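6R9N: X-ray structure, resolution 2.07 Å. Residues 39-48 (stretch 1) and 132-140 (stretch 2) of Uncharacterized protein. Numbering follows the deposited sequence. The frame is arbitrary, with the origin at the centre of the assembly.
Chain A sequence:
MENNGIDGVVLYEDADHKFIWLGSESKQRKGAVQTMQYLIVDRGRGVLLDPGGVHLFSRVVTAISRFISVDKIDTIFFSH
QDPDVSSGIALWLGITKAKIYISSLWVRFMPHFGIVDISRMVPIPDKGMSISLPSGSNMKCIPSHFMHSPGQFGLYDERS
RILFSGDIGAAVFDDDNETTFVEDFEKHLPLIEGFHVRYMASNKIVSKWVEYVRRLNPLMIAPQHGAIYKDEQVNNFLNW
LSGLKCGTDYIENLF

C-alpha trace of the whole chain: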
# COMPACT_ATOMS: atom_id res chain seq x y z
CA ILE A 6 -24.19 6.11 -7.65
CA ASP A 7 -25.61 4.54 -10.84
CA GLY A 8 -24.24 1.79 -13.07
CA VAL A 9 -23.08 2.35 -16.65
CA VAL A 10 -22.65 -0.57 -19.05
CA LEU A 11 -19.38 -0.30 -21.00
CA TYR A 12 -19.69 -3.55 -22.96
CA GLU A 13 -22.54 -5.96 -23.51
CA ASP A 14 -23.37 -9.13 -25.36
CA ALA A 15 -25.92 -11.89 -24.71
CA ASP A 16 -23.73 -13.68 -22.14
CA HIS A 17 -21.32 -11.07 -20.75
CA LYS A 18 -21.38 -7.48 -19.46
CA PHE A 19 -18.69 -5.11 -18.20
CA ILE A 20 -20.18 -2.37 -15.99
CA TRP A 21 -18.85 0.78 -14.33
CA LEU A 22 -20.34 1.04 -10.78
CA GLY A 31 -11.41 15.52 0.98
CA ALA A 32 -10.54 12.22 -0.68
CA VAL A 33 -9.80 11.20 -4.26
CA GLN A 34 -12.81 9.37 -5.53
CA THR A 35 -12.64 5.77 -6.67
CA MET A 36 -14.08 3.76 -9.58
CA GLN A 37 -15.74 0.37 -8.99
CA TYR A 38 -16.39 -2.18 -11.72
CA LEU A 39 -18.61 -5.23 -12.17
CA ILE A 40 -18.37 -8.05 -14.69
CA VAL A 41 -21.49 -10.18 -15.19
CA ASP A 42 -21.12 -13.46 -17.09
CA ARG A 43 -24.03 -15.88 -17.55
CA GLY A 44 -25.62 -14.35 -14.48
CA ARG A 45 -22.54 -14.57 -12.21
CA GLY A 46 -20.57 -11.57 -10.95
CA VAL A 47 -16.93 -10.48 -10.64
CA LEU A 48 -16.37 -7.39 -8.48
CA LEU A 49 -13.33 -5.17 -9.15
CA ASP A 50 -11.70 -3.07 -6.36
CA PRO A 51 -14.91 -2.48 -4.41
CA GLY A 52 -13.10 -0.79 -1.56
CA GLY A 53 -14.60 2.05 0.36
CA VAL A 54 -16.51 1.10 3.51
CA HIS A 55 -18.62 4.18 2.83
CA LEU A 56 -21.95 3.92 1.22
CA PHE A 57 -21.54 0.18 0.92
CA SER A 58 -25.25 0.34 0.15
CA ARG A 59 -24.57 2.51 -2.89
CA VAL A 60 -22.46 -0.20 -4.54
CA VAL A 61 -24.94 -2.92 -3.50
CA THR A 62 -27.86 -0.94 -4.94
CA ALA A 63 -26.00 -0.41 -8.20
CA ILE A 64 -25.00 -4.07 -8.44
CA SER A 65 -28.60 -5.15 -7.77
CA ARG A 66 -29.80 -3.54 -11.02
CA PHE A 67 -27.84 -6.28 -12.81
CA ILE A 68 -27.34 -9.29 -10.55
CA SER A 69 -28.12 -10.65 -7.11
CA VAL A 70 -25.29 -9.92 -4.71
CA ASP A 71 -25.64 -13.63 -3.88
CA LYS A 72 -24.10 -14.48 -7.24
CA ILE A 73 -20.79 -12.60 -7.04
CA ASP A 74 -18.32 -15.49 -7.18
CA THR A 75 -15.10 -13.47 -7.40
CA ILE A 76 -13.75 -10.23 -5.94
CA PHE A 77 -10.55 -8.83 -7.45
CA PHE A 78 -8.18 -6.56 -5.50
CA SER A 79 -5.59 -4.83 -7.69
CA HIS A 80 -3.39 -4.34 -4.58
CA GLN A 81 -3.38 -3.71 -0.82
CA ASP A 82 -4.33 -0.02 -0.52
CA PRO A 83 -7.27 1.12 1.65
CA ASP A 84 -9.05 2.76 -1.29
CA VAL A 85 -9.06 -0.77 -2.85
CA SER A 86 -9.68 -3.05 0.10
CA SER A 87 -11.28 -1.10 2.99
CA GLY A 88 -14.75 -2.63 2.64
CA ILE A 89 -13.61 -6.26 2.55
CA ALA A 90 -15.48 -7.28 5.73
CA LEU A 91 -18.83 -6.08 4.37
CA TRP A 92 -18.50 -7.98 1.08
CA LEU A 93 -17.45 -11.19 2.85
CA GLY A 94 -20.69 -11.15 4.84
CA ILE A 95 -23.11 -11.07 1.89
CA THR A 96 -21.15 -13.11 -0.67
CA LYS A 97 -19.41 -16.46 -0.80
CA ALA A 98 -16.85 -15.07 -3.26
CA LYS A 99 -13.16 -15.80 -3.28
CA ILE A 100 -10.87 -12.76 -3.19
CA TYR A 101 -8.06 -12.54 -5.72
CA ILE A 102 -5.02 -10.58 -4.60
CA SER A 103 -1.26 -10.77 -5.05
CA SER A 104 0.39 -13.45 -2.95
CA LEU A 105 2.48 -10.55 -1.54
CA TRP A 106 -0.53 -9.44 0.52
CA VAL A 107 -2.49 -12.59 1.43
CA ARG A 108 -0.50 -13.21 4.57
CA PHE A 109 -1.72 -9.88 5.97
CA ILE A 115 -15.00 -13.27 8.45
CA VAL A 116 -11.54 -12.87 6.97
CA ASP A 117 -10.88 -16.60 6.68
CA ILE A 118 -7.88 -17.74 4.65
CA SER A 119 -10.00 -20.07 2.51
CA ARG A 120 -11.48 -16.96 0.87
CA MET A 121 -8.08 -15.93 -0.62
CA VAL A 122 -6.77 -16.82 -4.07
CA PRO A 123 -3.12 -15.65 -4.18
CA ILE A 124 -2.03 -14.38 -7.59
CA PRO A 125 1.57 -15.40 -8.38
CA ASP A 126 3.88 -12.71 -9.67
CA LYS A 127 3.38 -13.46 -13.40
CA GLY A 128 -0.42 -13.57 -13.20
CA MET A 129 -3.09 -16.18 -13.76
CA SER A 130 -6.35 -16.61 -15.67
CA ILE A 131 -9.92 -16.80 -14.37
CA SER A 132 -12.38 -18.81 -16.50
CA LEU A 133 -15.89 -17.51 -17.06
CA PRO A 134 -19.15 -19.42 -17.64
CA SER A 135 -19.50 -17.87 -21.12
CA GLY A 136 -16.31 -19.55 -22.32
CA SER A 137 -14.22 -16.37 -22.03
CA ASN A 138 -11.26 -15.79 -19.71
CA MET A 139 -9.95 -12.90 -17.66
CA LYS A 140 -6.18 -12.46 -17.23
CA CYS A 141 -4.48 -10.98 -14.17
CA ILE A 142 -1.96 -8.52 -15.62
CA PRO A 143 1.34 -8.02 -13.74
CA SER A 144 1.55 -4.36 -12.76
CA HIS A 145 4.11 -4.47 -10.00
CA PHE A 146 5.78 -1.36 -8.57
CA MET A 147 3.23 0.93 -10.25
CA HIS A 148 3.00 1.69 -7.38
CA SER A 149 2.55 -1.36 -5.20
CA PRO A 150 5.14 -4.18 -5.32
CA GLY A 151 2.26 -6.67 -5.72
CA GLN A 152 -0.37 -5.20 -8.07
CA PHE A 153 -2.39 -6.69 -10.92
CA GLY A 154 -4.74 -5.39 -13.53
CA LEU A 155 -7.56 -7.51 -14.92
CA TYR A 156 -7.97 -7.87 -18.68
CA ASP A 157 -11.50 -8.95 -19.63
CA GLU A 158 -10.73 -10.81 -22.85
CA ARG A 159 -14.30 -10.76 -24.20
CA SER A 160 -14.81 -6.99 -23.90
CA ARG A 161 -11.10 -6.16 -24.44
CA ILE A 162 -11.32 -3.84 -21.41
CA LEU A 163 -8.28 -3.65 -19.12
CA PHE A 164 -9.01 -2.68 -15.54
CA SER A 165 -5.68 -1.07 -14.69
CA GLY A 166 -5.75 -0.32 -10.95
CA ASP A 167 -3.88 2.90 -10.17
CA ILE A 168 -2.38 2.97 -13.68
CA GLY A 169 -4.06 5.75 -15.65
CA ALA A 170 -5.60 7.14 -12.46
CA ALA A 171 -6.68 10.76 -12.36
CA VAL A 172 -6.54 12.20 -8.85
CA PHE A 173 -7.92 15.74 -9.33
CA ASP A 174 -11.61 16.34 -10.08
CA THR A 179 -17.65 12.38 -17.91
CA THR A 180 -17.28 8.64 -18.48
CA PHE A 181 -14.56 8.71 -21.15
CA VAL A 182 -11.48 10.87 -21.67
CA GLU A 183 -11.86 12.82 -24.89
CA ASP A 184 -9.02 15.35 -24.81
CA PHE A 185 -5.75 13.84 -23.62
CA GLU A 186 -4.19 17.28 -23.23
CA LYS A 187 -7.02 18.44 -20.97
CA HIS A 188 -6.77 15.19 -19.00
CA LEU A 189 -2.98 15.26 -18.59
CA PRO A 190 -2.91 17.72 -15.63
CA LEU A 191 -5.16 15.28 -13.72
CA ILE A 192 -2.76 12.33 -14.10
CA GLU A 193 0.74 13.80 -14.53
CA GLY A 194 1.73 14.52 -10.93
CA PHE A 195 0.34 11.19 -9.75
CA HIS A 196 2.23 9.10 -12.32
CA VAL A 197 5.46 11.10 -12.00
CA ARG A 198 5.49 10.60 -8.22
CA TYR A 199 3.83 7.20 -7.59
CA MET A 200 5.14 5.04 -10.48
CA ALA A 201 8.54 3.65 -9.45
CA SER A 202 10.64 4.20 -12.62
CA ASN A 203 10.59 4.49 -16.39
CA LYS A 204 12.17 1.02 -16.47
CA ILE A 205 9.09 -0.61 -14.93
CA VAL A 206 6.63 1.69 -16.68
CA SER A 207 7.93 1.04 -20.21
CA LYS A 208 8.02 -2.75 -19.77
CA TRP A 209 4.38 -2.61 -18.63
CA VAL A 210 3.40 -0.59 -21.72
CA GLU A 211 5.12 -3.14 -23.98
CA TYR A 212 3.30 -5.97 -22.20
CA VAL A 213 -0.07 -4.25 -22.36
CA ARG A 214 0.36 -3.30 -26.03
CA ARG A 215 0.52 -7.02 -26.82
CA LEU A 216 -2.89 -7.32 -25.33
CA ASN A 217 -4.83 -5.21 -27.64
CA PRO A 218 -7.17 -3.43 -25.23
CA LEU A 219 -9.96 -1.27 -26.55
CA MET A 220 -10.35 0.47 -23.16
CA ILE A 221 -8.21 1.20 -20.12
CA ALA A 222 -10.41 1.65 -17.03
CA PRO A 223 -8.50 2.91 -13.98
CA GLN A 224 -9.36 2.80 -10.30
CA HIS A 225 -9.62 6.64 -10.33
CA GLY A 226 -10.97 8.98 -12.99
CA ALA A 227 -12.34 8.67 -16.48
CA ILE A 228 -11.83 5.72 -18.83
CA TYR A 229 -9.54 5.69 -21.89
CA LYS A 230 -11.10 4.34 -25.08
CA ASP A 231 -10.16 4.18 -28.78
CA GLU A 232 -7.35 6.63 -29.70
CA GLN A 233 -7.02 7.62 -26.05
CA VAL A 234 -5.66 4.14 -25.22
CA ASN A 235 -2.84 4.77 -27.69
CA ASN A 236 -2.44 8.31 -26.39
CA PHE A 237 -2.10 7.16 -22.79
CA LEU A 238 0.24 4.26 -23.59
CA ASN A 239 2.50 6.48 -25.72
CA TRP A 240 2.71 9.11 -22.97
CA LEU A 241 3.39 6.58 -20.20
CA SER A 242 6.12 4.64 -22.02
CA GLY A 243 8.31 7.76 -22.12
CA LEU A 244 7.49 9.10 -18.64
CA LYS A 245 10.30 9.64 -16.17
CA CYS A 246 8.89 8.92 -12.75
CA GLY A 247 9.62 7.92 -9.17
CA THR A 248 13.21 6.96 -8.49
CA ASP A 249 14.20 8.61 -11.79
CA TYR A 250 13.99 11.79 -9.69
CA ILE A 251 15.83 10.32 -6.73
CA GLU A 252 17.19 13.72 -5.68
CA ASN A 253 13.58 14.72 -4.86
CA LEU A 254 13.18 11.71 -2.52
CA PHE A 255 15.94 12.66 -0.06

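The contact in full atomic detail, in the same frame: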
# COMPACT_ATOMS: atom_id res chain seq x y z
N LEU A 39 -17.92 -3.95 -12.29
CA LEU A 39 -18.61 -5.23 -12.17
C LEU A 39 -18.59 -5.91 -13.52
O LEU A 39 -18.86 -5.27 -14.55
CB LEU A 39 -20.05 -5.05 -11.68
CG LEU A 39 -20.95 -6.28 -11.63
CD1 LEU A 39 -20.52 -7.21 -10.51
CD2 LEU A 39 -22.42 -5.87 -11.44
N ILE A 40 -18.21 -7.18 -13.54
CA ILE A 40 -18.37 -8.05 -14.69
C ILE A 40 -19.47 -9.04 -14.37
O ILE A 40 -19.49 -9.63 -13.28
CB ILE A 40 -17.06 -8.75 -15.06
CG1 ILE A 40 -16.04 -7.71 -15.52
CG2 ILE A 40 -17.30 -9.81 -16.12
CD1 ILE A 40 -14.61 -8.16 -15.41
N VAL A 41 -20.42 -9.19 -15.29
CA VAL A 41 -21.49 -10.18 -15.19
C VAL A 41 -21.33 -11.13 -16.36
O VAL A 41 -21.12 -10.69 -17.50
CB VAL A 41 -22.88 -9.51 -15.21
CG1 VAL A 41 -24.00 -10.56 -15.22
CG2 VAL A 41 -23.05 -8.57 -14.03
N ASP A 42 -21.39 -12.43 -16.08
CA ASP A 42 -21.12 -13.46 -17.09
C ASP A 42 -22.06 -14.62 -16.80
O ASP A 42 -21.97 -15.25 -15.74
CB ASP A 42 -19.66 -13.90 -17.06
CG ASP A 42 -19.24 -14.65 -18.32
OD1 ASP A 42 -19.48 -15.88 -18.39
OD2 ASP A 42 -18.68 -14.01 -19.23
N ARG A 43 -22.99 -14.87 -17.73
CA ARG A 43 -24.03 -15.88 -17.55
C ARG A 43 -24.67 -15.78 -16.17
O ARG A 43 -24.85 -16.77 -15.46
CB ARG A 43 -23.48 -17.29 -17.79
CG ARG A 43 -23.07 -17.56 -19.24
CD ARG A 43 -24.23 -18.09 -20.10
NE ARG A 43 -24.70 -19.40 -19.65
NH1 ARG A 43 -24.62 -21.70 -19.49
NH2 ARG A 43 -23.02 -20.60 -20.71
N GLY A 44 -24.93 -14.54 -15.73
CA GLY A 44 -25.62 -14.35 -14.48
C GLY A 44 -24.75 -14.38 -13.24
O GLY A 44 -25.30 -14.27 -12.14
N ARG A 45 -23.44 -14.59 -13.36
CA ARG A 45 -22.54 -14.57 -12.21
C ARG A 45 -21.68 -13.31 -12.25
O ARG A 45 -21.44 -12.75 -13.32
CB ARG A 45 -21.65 -15.82 -12.18
CG ARG A 45 -22.37 -17.10 -12.63
CD ARG A 45 -23.45 -17.50 -11.63
NE ARG A 45 -22.92 -17.43 -10.27
CZ ARG A 45 -23.63 -17.70 -9.18
NH1 ARG A 45 -23.05 -17.61 -7.99
NH2 ARG A 45 -24.89 -18.08 -9.28
N GLY A 46 -21.22 -12.86 -11.08
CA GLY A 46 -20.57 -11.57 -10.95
C GLY A 46 -19.10 -11.66 -10.58
O GLY A 46 -18.67 -12.59 -9.89
N VAL A 47 -18.32 -10.68 -11.05
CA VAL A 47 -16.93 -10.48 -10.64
C VAL A 47 -16.80 -9.01 -10.26
O VAL A 47 -17.06 -8.13 -11.09
CB VAL A 47 -15.93 -10.84 -11.76
CG1 VAL A 47 -14.50 -10.54 -11.33
CG2 VAL A 47 -16.09 -12.31 -12.20
N LEU A 48 -16.43 -8.75 -9.01
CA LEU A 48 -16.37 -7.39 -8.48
C LEU A 48 -14.92 -6.90 -8.47
O LEU A 48 -14.06 -7.56 -7.89
CB LEU A 48 -16.95 -7.36 -7.07
CG LEU A 48 -17.28 -6.02 -6.42
CD1 LEU A 48 -18.13 -5.14 -7.35
CD2 LEU A 48 -18.00 -6.29 -5.09
N SER A 132 -11.46 -18.35 -15.47
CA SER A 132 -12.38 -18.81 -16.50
C SER A 132 -13.80 -18.34 -16.21
O SER A 132 -14.25 -18.35 -15.07
CB SER A 132 -12.39 -20.34 -16.61
OG SER A 132 -11.08 -20.89 -16.59
N LEU A 133 -14.52 -17.96 -17.26
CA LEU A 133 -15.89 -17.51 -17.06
C LEU A 133 -16.89 -18.49 -17.65
O LEU A 133 -16.58 -19.23 -18.59
CB LEU A 133 -16.09 -16.14 -17.69
CG LEU A 133 -15.25 -15.03 -17.05
CD1 LEU A 133 -15.53 -13.72 -17.76
CD2 LEU A 133 -15.54 -14.94 -15.57
N PRO A 134 -18.12 -18.51 -17.12
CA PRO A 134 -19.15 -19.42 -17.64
C PRO A 134 -19.42 -19.28 -19.13
O PRO A 134 -19.81 -20.26 -19.76
CB PRO A 134 -20.39 -19.06 -16.81
CG PRO A 134 -19.87 -18.54 -15.54
CD PRO A 134 -18.54 -17.89 -15.85
N SER A 135 -19.27 -18.08 -19.70
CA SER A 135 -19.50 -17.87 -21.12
C SER A 135 -18.50 -18.59 -22.02
O SER A 135 -18.74 -18.69 -23.23
CB SER A 135 -19.41 -16.39 -21.46
OG SER A 135 -18.07 -15.93 -21.33
N GLY A 136 -17.39 -19.07 -21.49
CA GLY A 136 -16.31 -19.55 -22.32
C GLY A 136 -15.13 -18.60 -22.43
O GLY A 136 -14.04 -19.04 -22.84
N SER A 137 -15.30 -17.34 -22.04
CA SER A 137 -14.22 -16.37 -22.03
C SER A 137 -13.37 -16.47 -20.76
O SER A 137 -13.77 -17.05 -19.75
CB SER A 137 -14.78 -14.96 -22.18
OG SER A 137 -15.45 -14.83 -23.42
N ASN A 138 -12.17 -15.89 -20.84
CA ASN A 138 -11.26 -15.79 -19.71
C ASN A 138 -10.98 -14.33 -19.36
O ASN A 138 -11.16 -13.42 -20.17
CB ASN A 138 -9.92 -16.50 -19.98
CG ASN A 138 -10.07 -18.00 -20.13
OD1 ASN A 138 -11.17 -18.56 -20.01
ND2 ASN A 138 -8.95 -18.68 -20.39
N MET A 139 -10.57 -14.13 -18.11
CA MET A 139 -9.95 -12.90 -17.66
C MET A 139 -8.50 -13.22 -17.29
O MET A 139 -8.22 -14.32 -16.82
CB MET A 139 -10.70 -12.32 -16.46
CG MET A 139 -12.20 -12.06 -16.73
SD MET A 139 -13.14 -11.51 -15.28
CE MET A 139 -12.74 -12.78 -14.08
N LYS A 140 -7.59 -12.28 -17.55
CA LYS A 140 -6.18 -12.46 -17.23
C LYS A 140 -5.73 -11.41 -16.23
O LYS A 140 -5.92 -10.21 -16.45
CB LYS A 140 -5.33 -12.40 -18.50
CG LYS A 140 -5.84 -13.35 -19.60
CD LYS A 140 -4.74 -14.22 -20.19

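A β-hairpin packs here against a tight turn and the strand that follows it, in a small contact that combines one buried carboxylate, hydrogen-bonded twice to the turn, with a patch of apolar side chains. The hairpin is formed by strands 39-42 and 45-48, whose backbones pair at Ile40 with Val47 and at Asp42 with Arg45. Its type I' turn runs from Asp42 to Arg45. Arg43 and Gly44 both have positive phi, and at Gly44 a CB would be jammed against the carbonyl O of Arg43, so glycine suits the position.

Asp42 is the centre of the polar part. Its side chain points toward the type I turn from Leu133 to Gly136, and both carboxylate oxygens are used on Ser135: the backbone N of Ser135 donates to Asp42 OD1 at 2.6 Å, with an N-H...O angle of 146°, and Ser135 OG donates to Asp42 OD2 at 2.9 Å. A short side chain with two acceptors is well matched to a serine, which offers an amide and a hydroxyl close together. The chi1 of Ser135, 70° (p), places the hydroxyl for this bond. Ser135 OG also accepts a hydrogen bond from Ser137 N at 3.2 Å, so one hydroxyl ties the turn to the hairpin and also braces the chain leaving the turn. Asp42 OD2 has a further hydrogen-bonding partner elsewhere in the structure.

Pro134 N lies 3.2 Å from Asp42 OD1 but carries no hydrogen, so this approach is only a contact. Proline nevertheless suits the second position of the turn, since its phi of -56° is what a type I turn requires there. The ring rests against the hairpin end: Pro134 CB is 3.7 Å from Arg43 CB, and Pro134 CG is 4.1 Å from Arg45 CG. Arg45 meets the ring through its CG, and its end leads away and is hydrogen-bonded elsewhere in the structure; Arg43 lays CB against the ring, while Arg43 NH2 lies 3.4 Å from Pro134 O without a hydrogen bond.

Farther along the hairpin the contact becomes apolar. Ile40 and Val47, paired across the two strands, both point toward the second stretch and meet Met139: Ile40 CD1 is 3.7 Å from Met139 SD, and Val47 CG2 is 3.9 Å from Met139 CE. The long, unbranched methionine can reach both of these branched residues. Leu133 adds a looser contact, Leu133 CD2 lying 4.3 Å from Val47 CG2. Ile40, Val47 and Met139 are all buried, as befits side chains with no polar groups to satisfy.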